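Side-chain contacts in acyl-CoA dehydrogenase (Thermus thermophilus, PDB 2Z1Q), which probably oxidises saturated acyl-CoA thioesters to their 2,3-dehydroacyl-CoA products, using bound FAD as cofactor: residues S153-L158 / E398-I403; I354-S359 / E402-L407; E360-V365 / R389-N394. All coordinates share one frame; numbering follows the deposited sequence.

Contact 1: S153-L158 / E398-I403; sequences SGSDAL and EGTNEI. With FAD (flavin-adenine dinucleotide), chain D.
Ser155 and Ile403 come to the adenine of FAD from the same side, one at its margin and one over a face. CD1 of Ile403 sits over the face of the imidazole ring, almost directly above N7A of FAD at 3.2 Å, a tight approach. CB of Ser155 comes in obliquely past the imidazole edge, 3.7 Å from C8A of FAD. The two residues also brush each other, OG of Ser155 lying 4.0 Å from Ile403 CD1. Thr400 completes the trio with CG2, a loose neighbour of the same hydroxyl. A water joins the two loops more firmly: it is 2.8 Å from Ser155 OG and accepts from Thr400 N, so it gives the serine hydroxyl a polar partner on the side of Thr400. Thr400 is the N-cap of helix 401-407. With chi1 at 68°, its OG1 turns back between the backbone N and the carbonyl carbon and accepts from Ile403 N at 3.1 Å, almost straight at 174°. Gly154 packs its CA against O2P of FAD, where a side chain would collide with the phosphate. The contact thus joins the loop between strands 144-147 and 163-166 of the middle domain to the start of helix 401-407 in the C-terminal domain, around one FAD, and Phe292 of the second subunit packs on Ser155.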
loop_
_atom_site.group_PDB
_atom_site.type_symbol
_atom_site.label_atom_id
_atom_site.label_comp_id
_atom_site.label_asym_id
_atom_site.label_seq_id
_atom_site.Cartn_x
_atom_site.Cartn_y
_atom_site.Cartn_z
ATOM N N SER B 153 19.475 2.043 -17.675
ATOM C CA SER B 153 18.315 1.647 -18.476
ATOM C C SER B 153 17.448 0.555 -17.854
ATOM O O SER B 153 17.919 -0.549 -17.584
ATOM C CB SER B 153 18.781 1.193 -19.867
ATOM O OG SER B 153 19.655 0.079 -19.779
ATOM N N GLY B 154 16.169 0.858 -17.661
ATOM C CA GLY B 154 15.255 -0.109 -17.085
ATOM C C GLY B 154 14.038 -0.321 -17.963
ATOM O O GLY B 154 13.963 -1.306 -18.694
ATOM N N SER B 155 13.081 0.603 -17.888
ATOM C CA SER B 155 11.867 0.500 -18.690
ATOM C C SER B 155 12.252 0.631 -20.149
ATOM O O SER B 155 11.605 0.067 -21.030
ATOM C CB SER B 155 10.876 1.600 -18.320
ATOM O OG SER B 155 10.404 1.430 -16.997
ATOM N N ASP B 156 13.316 1.384 -20.399
ATOM C CA ASP B 156 13.789 1.560 -21.757
ATOM C C ASP B 156 14.953 0.589 -21.917
ATOM O O ASP B 156 16.105 0.991 -22.045
ATOM C CB ASP B 156 14.238 3.001 -21.959
ATOM C CG ASP B 156 14.603 3.304 -23.390
ATOM O OD1 ASP B 156 15.015 4.452 -23.649
ATOM O OD2 ASP B 156 14.476 2.411 -24.253
ATOM N N ALA B 157 14.615 -0.697 -21.880
ATOM C CA ALA B 157 15.591 -1.776 -21.994
ATOM C C ALA B 157 16.524 -1.620 -23.182
ATOM O O ALA B 157 17.734 -1.810 -23.058
ATOM C CB ALA B 157 14.860 -3.126 -22.076
ATOM N N LEU B 158 15.963 -1.265 -24.333
ATOM C CA LEU B 158 16.764 -1.112 -25.536
ATOM C C LEU B 158 17.789 0.028 -25.409
ATOM O O LEU B 158 18.553 0.296 -26.339
ATOM C CB LEU B 158 15.843 -0.903 -26.754
ATOM C CG LEU B 158 14.689 -1.913 -26.925
ATOM C CD1 LEU B 158 13.942 -1.603 -28.221
ATOM C CD2 LEU B 158 15.202 -3.355 -26.949
ATOM N N GLU B 398 8.023 -7.200 -14.862
ATOM C CA GLU B 398 7.368 -7.387 -16.159
ATOM C C GLU B 398 6.852 -6.067 -16.708
ATOM O O GLU B 398 5.786 -6.018 -17.323
ATOM C CB GLU B 398 6.173 -8.344 -16.019
ATOM C CG GLU B 398 6.450 -9.598 -15.202
ATOM C CD GLU B 398 7.490 -10.497 -15.843
ATOM O OE1 GLU B 398 8.160 -11.243 -15.098
ATOM O OE2 GLU B 398 7.640 -10.469 -17.085
ATOM N N GLY B 399 7.611 -5.001 -16.490
ATOM C CA GLY B 399 7.177 -3.688 -16.924
ATOM C C GLY B 399 6.362 -3.121 -15.775
ATOM O O GLY B 399 5.542 -3.835 -15.181
ATOM N N THR B 400 6.600 -1.852 -15.442
ATOM C CA THR B 400 5.875 -1.205 -14.361
ATOM C C THR B 400 4.419 -1.118 -14.813
ATOM O O THR B 400 4.130 -1.231 -16.010
ATOM C CB THR B 400 6.383 0.232 -14.118
ATOM O OG1 THR B 400 6.038 1.053 -15.239
ATOM C CG2 THR B 400 7.883 0.252 -13.938
ATOM N N ASN B 401 3.510 -0.896 -13.866
ATOM C CA ASN B 401 2.105 -0.791 -14.221
ATOM C C ASN B 401 1.823 0.442 -15.076
ATOM O O ASN B 401 0.832 0.476 -15.805
ATOM C CB ASN B 401 1.247 -0.820 -12.960
ATOM C CG ASN B 401 1.142 -2.218 -12.383
ATOM O OD1 ASN B 401 1.655 -3.173 -12.970
ATOM N ND2 ASN B 401 0.478 -2.352 -11.250
ATOM N N GLU B 402 2.698 1.448 -14.986
ATOM C CA GLU B 402 2.561 2.653 -15.807
ATOM C C GLU B 402 2.796 2.225 -17.262
ATOM O O GLU B 402 1.973 2.488 -18.138
ATOM C CB GLU B 402 3.599 3.718 -15.413
ATOM C CG GLU B 402 3.363 4.396 -14.056
ATOM C CD GLU B 402 3.546 3.465 -12.879
ATOM O OE1 GLU B 402 4.662 2.936 -12.698
ATOM O OE2 GLU B 402 2.571 3.255 -12.133
ATOM N N ILE B 403 3.919 1.544 -17.504
ATOM C CA ILE B 403 4.261 1.060 -18.849
ATOM C C ILE B 403 3.163 0.152 -19.418
ATOM O O ILE B 403 2.792 0.275 -20.586
ATOM C CB ILE B 403 5.631 0.302 -18.854
ATOM C CG1 ILE B 403 6.720 1.199 -19.437
ATOM C CG2 ILE B 403 5.560 -0.966 -19.695
ATOM C CD1 ILE B 403 6.949 2.439 -18.660
HETATM P PA FAD D . 12.815 3.715 -13.116
HETATM O O1A FAD D . 12.846 2.874 -11.946
HETATM O O2A FAD D . 14.049 3.902 -14.114
HETATM O O5B FAD D . 11.401 4.021 -13.714
HETATM C C5B FAD D . 10.751 5.017 -12.926
HETATM C C4B FAD D . 9.518 5.241 -13.771
HETATM O O4B FAD D . 9.089 4.383 -14.751
HETATM C C3B FAD D . 8.257 6.022 -13.184
HETATM O O3B FAD D . 8.492 7.436 -13.180
HETATM C C2B FAD D . 7.280 5.484 -14.307
HETATM O O2B FAD D . 6.152 6.312 -14.609
HETATM C C1B FAD D . 8.420 5.467 -15.284
HETATM N N9A FAD D . 8.260 5.448 -16.708
HETATM C C8A FAD D . 9.169 4.825 -17.515
HETATM N N7A FAD D . 8.847 4.975 -18.747
HETATM C C5A FAD D . 7.700 5.682 -18.823
HETATM C C6A FAD D . 6.883 6.152 -19.894
HETATM N N6A FAD D . 7.239 5.867 -21.197
HETATM N N1A FAD D . 5.767 6.866 -19.581
HETATM C C2A FAD D . 5.441 7.157 -18.325
HETATM N N3A FAD D . 6.190 6.740 -17.324
HETATM C C4A FAD D . 7.310 6.019 -17.493
HETATM N N1 FAD D . 16.184 -7.276 -14.781
HETATM C C2 FAD D . 16.583 -8.242 -15.635
HETATM O O2 FAD D . 16.951 -7.912 -16.751
HETATM N N3 FAD D . 16.612 -9.557 -15.302
HETATM C C4 FAD D . 16.234 -10.008 -14.057
HETATM O O4 FAD D . 16.267 -11.178 -13.765
HETATM C C4X FAD D . 15.800 -8.996 -13.061
HETATM N N5 FAD D . 15.446 -9.319 -11.807
HETATM C C5X FAD D . 15.096 -8.367 -10.904
HETATM C C6 FAD D . 14.778 -8.713 -9.542
HETATM C C7 FAD D . 14.464 -7.702 -8.618
HETATM C C7M FAD D . 14.157 -8.075 -7.180
HETATM C C8 FAD D . 14.439 -6.330 -9.025
HETATM C C8M FAD D . 14.116 -5.212 -8.060
HETATM C C9 FAD D . 14.731 -5.990 -10.328
HETATM C C9A FAD D . 15.071 -6.988 -11.292
HETATM N N10 FAD D . 15.407 -6.609 -12.610
HETATM C C10 FAD D . 15.794 -7.569 -13.523
HETATM C "C1'" FAD D . 15.364 -5.198 -12.899
HETATM C "C2'" FAD D . 14.108 -4.722 -13.643
HETATM O "O2'" FAD D . 14.041 -5.282 -14.946
HETATM C "C3'" FAD D . 14.316 -3.241 -13.645
HETATM O "O3'" FAD D . 14.331 -2.808 -12.254
HETATM C "C4'" FAD D . 13.246 -2.437 -14.329
HETATM O "O4'" FAD D . 13.117 -2.726 -15.724
HETATM C "C5'" FAD D . 13.716 -1.057 -14.045
HETATM O "O5'" FAD D . 12.909 -0.087 -14.489
HETATM P P FAD D . 13.589 1.150 -13.728
HETATM O O1P FAD D . 13.669 0.790 -12.287
HETATM O O2P FAD D . 15.090 1.427 -14.295
HETATM O O3P FAD D . 12.536 2.370 -13.995
HETATM O O HOH W 1 9.129 -1.007 -17.058
#

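Contact 2: I354-S359 / E402-L407. With FAD (flavin-adenine dinucleotide), chain D.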
loop_
_atom_site.group_PDB
_atom_site.type_symbol
_atom_site.label_atom_id
_atom_site.label_comp_id
_atom_site.label_asym_id
_atom_site.label_seq_id
_atom_site.Cartn_x
_atom_site.Cartn_y
_atom_site.Cartn_z
ATOM N N ILE B 354 -4.072 -8.604 -17.048
ATOM C CA ILE B 354 -4.021 -9.451 -15.865
ATOM C C ILE B 354 -2.748 -9.206 -15.056
ATOM O O ILE B 354 -2.709 -9.492 -13.862
ATOM C CB ILE B 354 -4.130 -10.960 -16.229
ATOM C CG1 ILE B 354 -3.032 -11.338 -17.213
ATOM C CG2 ILE B 354 -5.512 -11.272 -16.819
ATOM C CD1 ILE B 354 -3.126 -12.762 -17.688
ATOM N N LYS B 355 -1.713 -8.662 -15.694
ATOM C CA LYS B 355 -0.460 -8.360 -14.995
ATOM C C LYS B 355 -0.708 -7.186 -14.032
ATOM O O LYS B 355 -0.313 -7.224 -12.867
ATOM C CB LYS B 355 0.646 -8.036 -16.019
ATOM C CG LYS B 355 1.720 -7.056 -15.538
ATOM C CD LYS B 355 2.555 -7.625 -14.432
ATOM C CE LYS B 355 2.901 -6.575 -13.360
ATOM N NZ LYS B 355 3.731 -5.433 -13.825
ATOM N N VAL B 356 -1.397 -6.162 -14.518
ATOM C CA VAL B 356 -1.730 -4.986 -13.721
ATOM C C VAL B 356 -2.793 -5.332 -12.687
ATOM O O VAL B 356 -2.686 -4.943 -11.528
ATOM C CB VAL B 356 -2.281 -3.856 -14.603
ATOM C CG1 VAL B 356 -2.593 -2.627 -13.747
ATOM C CG2 VAL B 356 -1.284 -3.521 -15.688
ATOM N N LEU B 357 -3.811 -6.076 -13.116
ATOM C CA LEU B 357 -4.912 -6.470 -12.241
ATOM C C LEU B 357 -4.417 -7.342 -11.090
ATOM O O LEU B 357 -4.751 -7.112 -9.925
ATOM C CB LEU B 357 -5.938 -7.268 -13.031
ATOM C CG LEU B 357 -7.429 -7.192 -12.709
ATOM C CD1 LEU B 357 -7.998 -8.555 -13.064
ATOM C CD2 LEU B 357 -7.726 -6.852 -11.260
ATOM N N GLY B 358 -3.624 -8.354 -11.427
ATOM C CA GLY B 358 -3.131 -9.255 -10.403
ATOM C C GLY B 358 -2.315 -8.565 -9.337
ATOM O O GLY B 358 -2.629 -8.634 -8.152
ATOM N N SER B 359 -1.258 -7.888 -9.763
ATOM C CA SER B 359 -0.404 -7.209 -8.806
ATOM C C SER B 359 -1.178 -6.217 -7.937
ATOM O O SER B 359 -0.936 -6.152 -6.739
ATOM C CB SER B 359 0.761 -6.513 -9.532
ATOM O OG SER B 359 0.320 -5.765 -10.651
ATOM N N GLU B 402 2.698 1.448 -14.986
ATOM C CA GLU B 402 2.561 2.653 -15.807
ATOM C C GLU B 402 2.796 2.225 -17.262
ATOM O O GLU B 402 1.973 2.488 -18.138
ATOM C CB GLU B 402 3.599 3.718 -15.413
ATOM C CG GLU B 402 3.363 4.396 -14.056
ATOM C CD GLU B 402 3.546 3.465 -12.879
ATOM O OE1 GLU B 402 4.662 2.936 -12.698
ATOM O OE2 GLU B 402 2.571 3.255 -12.133
ATOM N N ILE B 403 3.919 1.544 -17.504
ATOM C CA ILE B 403 4.261 1.060 -18.849
ATOM C C ILE B 403 3.163 0.152 -19.418
ATOM O O ILE B 403 2.792 0.275 -20.586
ATOM C CB ILE B 403 5.631 0.302 -18.854
ATOM C CG1 ILE B 403 6.720 1.199 -19.437
ATOM C CG2 ILE B 403 5.560 -0.966 -19.695
ATOM C CD1 ILE B 403 6.949 2.439 -18.660
ATOM N N ASN B 404 2.635 -0.742 -18.595
ATOM C CA ASN B 404 1.574 -1.635 -19.050
ATOM C C ASN B 404 0.286 -0.872 -19.341
ATOM O O ASN B 404 -0.414 -1.183 -20.305
ATOM C CB ASN B 404 1.330 -2.728 -18.014
ATOM C CG ASN B 404 2.328 -3.856 -18.134
ATOM O OD1 ASN B 404 2.284 -4.628 -19.094
ATOM N ND2 ASN B 404 3.246 -3.953 -17.169
ATOM N N ARG B 405 -0.014 0.130 -18.518
ATOM C CA ARG B 405 -1.213 0.936 -18.717
ATOM C C ARG B 405 -1.150 1.676 -20.056
ATOM O O ARG B 405 -2.182 1.916 -20.681
ATOM C CB ARG B 405 -1.409 1.947 -17.578
ATOM C CG ARG B 405 -2.099 1.389 -16.326
ATOM C CD ARG B 405 -2.457 2.490 -15.331
ATOM N NE ARG B 405 -3.369 1.994 -14.301
ATOM C CZ ARG B 405 -3.002 1.233 -13.270
ATOM N NH1 ARG B 405 -3.924 0.824 -12.394
ATOM N NH2 ARG B 405 -1.729 0.897 -13.084
ATOM N N LEU B 406 0.052 2.049 -20.491
ATOM C CA LEU B 406 0.195 2.750 -21.764
ATOM C C LEU B 406 0.044 1.791 -22.946
ATOM O O LEU B 406 -0.360 2.203 -24.039
ATOM C CB LEU B 406 1.554 3.446 -21.840
ATOM C CG LEU B 406 1.627 4.898 -21.357
ATOM C CD1 LEU B 406 0.805 5.079 -20.104
ATOM C CD2 LEU B 406 3.078 5.276 -21.109
ATOM N N LEU B 407 0.359 0.516 -22.716
ATOM C CA LEU B 407 0.273 -0.498 -23.762
ATOM C C LEU B 407 -1.140 -1.018 -24.027
ATOM O O LEU B 407 -1.508 -1.268 -25.173
ATOM C CB LEU B 407 1.187 -1.683 -23.422
ATOM C CG LEU B 407 2.681 -1.634 -23.774
ATOM C CD1 LEU B 407 3.308 -0.342 -23.275
ATOM C CD2 LEU B 407 3.381 -2.840 -23.158
HETATM P PA FAD D . 12.815 3.715 -13.116
HETATM O O1A FAD D . 12.846 2.874 -11.946
HETATM O O2A FAD D . 14.049 3.902 -14.114
HETATM O O5B FAD D . 11.401 4.021 -13.714
HETATM C C5B FAD D . 10.751 5.017 -12.926
HETATM C C4B FAD D . 9.518 5.241 -13.771
HETATM O O4B FAD D . 9.089 4.383 -14.751
HETATM C C3B FAD D . 8.257 6.022 -13.184
HETATM O O3B FAD D . 8.492 7.436 -13.180
HETATM C C2B FAD D . 7.280 5.484 -14.307
HETATM O O2B FAD D . 6.152 6.312 -14.609
HETATM C C1B FAD D . 8.420 5.467 -15.284
HETATM N N9A FAD D . 8.260 5.448 -16.708
HETATM C C8A FAD D . 9.169 4.825 -17.515
HETATM N N7A FAD D . 8.847 4.975 -18.747
HETATM C C5A FAD D . 7.700 5.682 -18.823
HETATM C C6A FAD D . 6.883 6.152 -19.894
HETATM N N6A FAD D . 7.239 5.867 -21.197
HETATM N N1A FAD D . 5.767 6.866 -19.581
HETATM C C2A FAD D . 5.441 7.157 -18.325
HETATM N N3A FAD D . 6.190 6.740 -17.324
HETATM C C4A FAD D . 7.310 6.019 -17.493
HETATM N N1 FAD D . 16.184 -7.276 -14.781
HETATM C C2 FAD D . 16.583 -8.242 -15.635
HETATM O O2 FAD D . 16.951 -7.912 -16.751
HETATM N N3 FAD D . 16.612 -9.557 -15.302
HETATM C C4 FAD D . 16.234 -10.008 -14.057
HETATM O O4 FAD D . 16.267 -11.178 -13.765
HETATM C C4X FAD D . 15.800 -8.996 -13.061
HETATM N N5 FAD D . 15.446 -9.319 -11.807
HETATM C C5X FAD D . 15.096 -8.367 -10.904
HETATM C C6 FAD D . 14.778 -8.713 -9.542
HETATM C C7 FAD D . 14.464 -7.702 -8.618
HETATM C C7M FAD D . 14.157 -8.075 -7.180
HETATM C C8 FAD D . 14.439 -6.330 -9.025
HETATM C C8M FAD D . 14.116 -5.212 -8.060
HETATM C C9 FAD D . 14.731 -5.990 -10.328
HETATM C C9A FAD D . 15.071 -6.988 -11.292
HETATM N N10 FAD D . 15.407 -6.609 -12.610
HETATM C C10 FAD D . 15.794 -7.569 -13.523
HETATM C "C1'" FAD D . 15.364 -5.198 -12.899
HETATM C "C2'" FAD D . 14.108 -4.722 -13.643
HETATM O "O2'" FAD D . 14.041 -5.282 -14.946
HETATM C "C3'" FAD D . 14.316 -3.241 -13.645
HETATM O "O3'" FAD D . 14.331 -2.808 -12.254
HETATM C "C4'" FAD D . 13.246 -2.437 -14.329
HETATM O "O4'" FAD D . 13.117 -2.726 -15.724
HETATM C "C5'" FAD D . 13.716 -1.057 -14.045
HETATM O "O5'" FAD D . 12.909 -0.087 -14.489
HETATM P P FAD D . 13.589 1.150 -13.728
HETATM O O1P FAD D . 13.669 0.790 -12.287
HETATM O O2P FAD D . 15.090 1.427 -14.295
HETATM O O3P FAD D . 12.536 2.370 -13.995
#
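Val356 lays CG1 over one face of the Arg405 guanidinium, 3.7 Å from Arg405 NH2, the two side chains crossing at about a right angle. Its other methyl, CG2, slides past Asn404 and touches CB of Asn404 at 3.6 Å. With chi1 at -179°, the valine spreads one branch to each partner. The arginine, extended from CG to NE, reaches over the valine to salt bridges with Glu360 and Asp484, which should hold its plane in place. Lys355 crosses Asn404 at about a right angle, NZ of Lys355 3.7 Å from ND2 of Asn404; both nitrogens donate to other acceptors, Lys355 NZ to Phe397 O and Asn404 ND2 to Thr400 O, while Asn404 OD1 is bonded to Ser352. On the FAD-facing side of the helix, Glu402 rests CG 3.4 Å from O2B of the FAD ribose and sends its carboxylate to Lys305 and Gln371 of the second subunit. With Glu402 cut back to an alanine, Lys305 of the second subunit would probably lose its carboxylate mate, Gln371 there its acceptor, and a gap would open beside the ribose. Leu406 adds CD2 at 3.5 Å from N1A of the adenine. Segments 354-359 and 402-407 run roughly antiparallel, 139° between their N-to-C directions, their axes 9.9 Å apart at closest approach; helix 252-288 flanks Lys355 and Asn404, and helix 476-502 covers Val356.

Contact 3: E360-V365 / R389-N394; sequences EVLDYV and RDARIN
Leu362 swings CG opposite its backbone N, with chi1 at 172°, and this carries its branched end out to Ala391 and Asn394. CD2 of Leu362 makes both contacts. It rests 3.8 Å from CB of Ala391, methyl against methyl, with CG of the leucine scarcely farther from the same CB at 3.9 Å. The same CD2 also lies 3.6 Å from ND2 of Asn394, approaching the amide at a slant from above its plane; a methyl offers the amide no acceptor, and the two meet by van der Waals contact. The asparagine, with chi1 at -65°, folds its amide back beside its own backbone N and alongside the last turn of the segment, where Asn394 N donates to Ala391 O at 2.9 Å. That fold brings the amide within range of the leucine methyl. Ala391, having only a methyl to offer, lets the two backbones draw together around the leucine. Beside the leucine, Asp363 and Arg392 carry opposite charges but do not touch: OD1 of Asp363 is 5.1 Å from NE of Arg392. Each has a nearer mate, Arg395 for the aspartate and Asp367 of the second subunit for the arginine. Helix 383-392 thereby packs against the later half of helix 348-372, in the C-terminal helical domain. Ala271 and Ala275 of helix 252-288 close over Leu362, and helix 300-331 covers Val361 and Tyr364. Ile393 touches FAD, and Arg389 and Arg392 meet the second subunit.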
loop_
_atom_site.group_PDB
_atom_site.type_symbol
_atom_site.label_atom_id
_atom_site.label_comp_id
_atom_site.label_asym_id
_atom_site.label_seq_id
_atom_site.Cartn_x
_atom_site.Cartn_y
_atom_site.Cartn_z
ATOM N N GLU B 360 -2.127 -5.474 -8.514
ATOM C CA GLU B 360 -2.878 -4.496 -7.719
ATOM C C GLU B 360 -3.867 -5.139 -6.769
ATOM O O GLU B 360 -4.140 -4.601 -5.694
ATOM C CB GLU B 360 -3.560 -3.476 -8.632
ATOM C CG GLU B 360 -2.494 -2.634 -9.340
ATOM C CD GLU B 360 -3.046 -1.461 -10.129
ATOM O OE1 GLU B 360 -2.221 -0.749 -10.736
ATOM O OE2 GLU B 360 -4.282 -1.239 -10.148
ATOM N N VAL B 361 -4.397 -6.297 -7.154
ATOM C CA VAL B 361 -5.316 -7.013 -6.275
ATOM C C VAL B 361 -4.489 -7.560 -5.093
ATOM O O VAL B 361 -4.870 -7.373 -3.947
ATOM C CB VAL B 361 -6.022 -8.171 -7.001
ATOM C CG1 VAL B 361 -6.709 -9.064 -5.986
ATOM C CG2 VAL B 361 -7.055 -7.617 -8.002
ATOM N N LEU B 362 -3.358 -8.212 -5.380
ATOM C CA LEU B 362 -2.485 -8.731 -4.310
ATOM C C LEU B 362 -2.053 -7.596 -3.362
ATOM O O LEU B 362 -2.075 -7.757 -2.143
ATOM C CB LEU B 362 -1.234 -9.416 -4.907
ATOM C CG LEU B 362 -0.170 -9.819 -3.874
ATOM C CD1 LEU B 362 -0.771 -10.836 -2.944
ATOM C CD2 LEU B 362 1.084 -10.373 -4.539
ATOM N N ASP B 363 -1.689 -6.447 -3.925
ATOM C CA ASP B 363 -1.278 -5.285 -3.136
ATOM C C ASP B 363 -2.355 -4.996 -2.088
ATOM O O ASP B 363 -2.076 -4.899 -0.884
ATOM C CB ASP B 363 -1.097 -4.087 -4.082
ATOM C CG ASP B 363 -0.652 -2.812 -3.372
ATOM O OD1 ASP B 363 0.569 -2.524 -3.325
ATOM O OD2 ASP B 363 -1.531 -2.096 -2.856
ATOM N N TYR B 364 -3.593 -4.875 -2.553
ATOM C CA TYR B 364 -4.723 -4.625 -1.673
ATOM C C TYR B 364 -4.904 -5.726 -0.633
ATOM O O TYR B 364 -5.077 -5.438 0.549
ATOM C CB TYR B 364 -6.020 -4.496 -2.472
ATOM C CG TYR B 364 -7.239 -4.382 -1.590
ATOM C CD1 TYR B 364 -7.586 -3.169 -1.005
ATOM C CD2 TYR B 364 -8.027 -5.499 -1.315
ATOM C CE1 TYR B 364 -8.691 -3.060 -0.162
ATOM C CE2 TYR B 364 -9.141 -5.406 -0.473
ATOM C CZ TYR B 364 -9.464 -4.183 0.099
ATOM O OH TYR B 364 -10.560 -4.080 0.921
ATOM N N VAL B 365 -4.864 -6.983 -1.079
ATOM C CA VAL B 365 -5.044 -8.131 -0.195
ATOM C C VAL B 365 -3.956 -8.217 0.895
ATOM O O VAL B 365 -4.271 -8.406 2.072
ATOM C CB VAL B 365 -5.129 -9.451 -1.037
ATOM C CG1 VAL B 365 -5.211 -10.678 -0.135
ATOM C CG2 VAL B 365 -6.370 -9.380 -1.943
ATOM N N ARG B 389 5.794 -7.232 2.221
ATOM C CA ARG B 389 7.019 -6.771 1.588
ATOM C C ARG B 389 7.286 -7.439 0.228
ATOM O O ARG B 389 7.623 -6.748 -0.744
ATOM C CB ARG B 389 8.212 -6.946 2.535
ATOM C CG ARG B 389 8.247 -5.910 3.676
ATOM C CD ARG B 389 9.479 -6.041 4.582
ATOM N NE ARG B 389 9.403 -7.277 5.347
ATOM C CZ ARG B 389 10.052 -8.396 5.034
ATOM N NH1 ARG B 389 10.864 -8.452 3.979
ATOM N NH2 ARG B 389 9.841 -9.490 5.740
ATOM N N ASP B 390 7.095 -8.761 0.160
ATOM C CA ASP B 390 7.311 -9.508 -1.085
ATOM C C ASP B 390 6.405 -9.027 -2.219
ATOM O O ASP B 390 6.773 -9.083 -3.395
ATOM C CB ASP B 390 7.042 -11.010 -0.875
ATOM C CG ASP B 390 8.052 -11.681 0.052
ATOM O OD1 ASP B 390 9.033 -11.019 0.469
ATOM O OD2 ASP B 390 7.861 -12.880 0.362
ATOM N N ALA B 391 5.209 -8.571 -1.863
ATOM C CA ALA B 391 4.250 -8.141 -2.877
ATOM C C ALA B 391 4.627 -6.889 -3.641
ATOM O O ALA B 391 4.413 -6.796 -4.846
ATOM C CB ALA B 391 2.892 -7.942 -2.240
ATOM N N ARG B 392 5.183 -5.932 -2.911
ATOM C CA ARG B 392 5.561 -4.631 -3.451
ATOM C C ARG B 392 6.296 -4.646 -4.809
ATOM O O ARG B 392 6.047 -3.787 -5.665
ATOM C CB ARG B 392 6.405 -3.879 -2.402
ATOM C CG ARG B 392 6.084 -2.393 -2.286
ATOM C CD ARG B 392 5.939 -1.840 -3.657
ATOM N NE ARG B 392 5.297 -0.547 -3.790
ATOM C CZ ARG B 392 5.003 -0.054 -4.986
ATOM N NH1 ARG B 392 4.422 1.132 -5.123
ATOM N NH2 ARG B 392 5.274 -0.788 -6.052
ATOM N N ILE B 393 7.184 -5.612 -5.016
ATOM C CA ILE B 393 7.945 -5.676 -6.268
ATOM C C ILE B 393 7.096 -5.954 -7.514
ATOM O O ILE B 393 7.437 -5.532 -8.619
ATOM C CB ILE B 393 9.070 -6.749 -6.163
ATOM C CG1 ILE B 393 10.069 -6.585 -7.313
ATOM C CG2 ILE B 393 8.466 -8.150 -6.180
ATOM C CD1 ILE B 393 10.752 -5.222 -7.353
ATOM N N ASN B 394 5.969 -6.627 -7.337
ATOM C CA ASN B 394 5.120 -6.976 -8.467
ATOM C C ASN B 394 4.612 -5.889 -9.397
ATOM O O ASN B 394 4.502 -6.124 -10.596
ATOM C CB ASN B 394 3.980 -7.846 -7.967
ATOM C CG ASN B 394 4.494 -9.158 -7.441
ATOM O OD1 ASN B 394 5.226 -9.862 -8.139
ATOM N ND2 ASN B 394 4.147 -9.489 -6.207
#

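Following the chain from the N terminus, the loop at 153-158 comes first and waits some 240 residues for its partner at 398-403, so contact 1 closes the longest loop and ties the middle domain to the C-terminal helices. Helix 348-372 then supplies 354-359 to contact 2 and 360-365 to contact 3. Contact 3 closes first, on 389-394, and lies within the spans of both others. Contacts 1 and 2 both close at the start of helix 401-407, sharing Glu402 and Ile403. Asn401 reaches Lys355, and Arg405 bridges to Glu360, so the three contacts run together from FAD into the helical domain beside the second subunit.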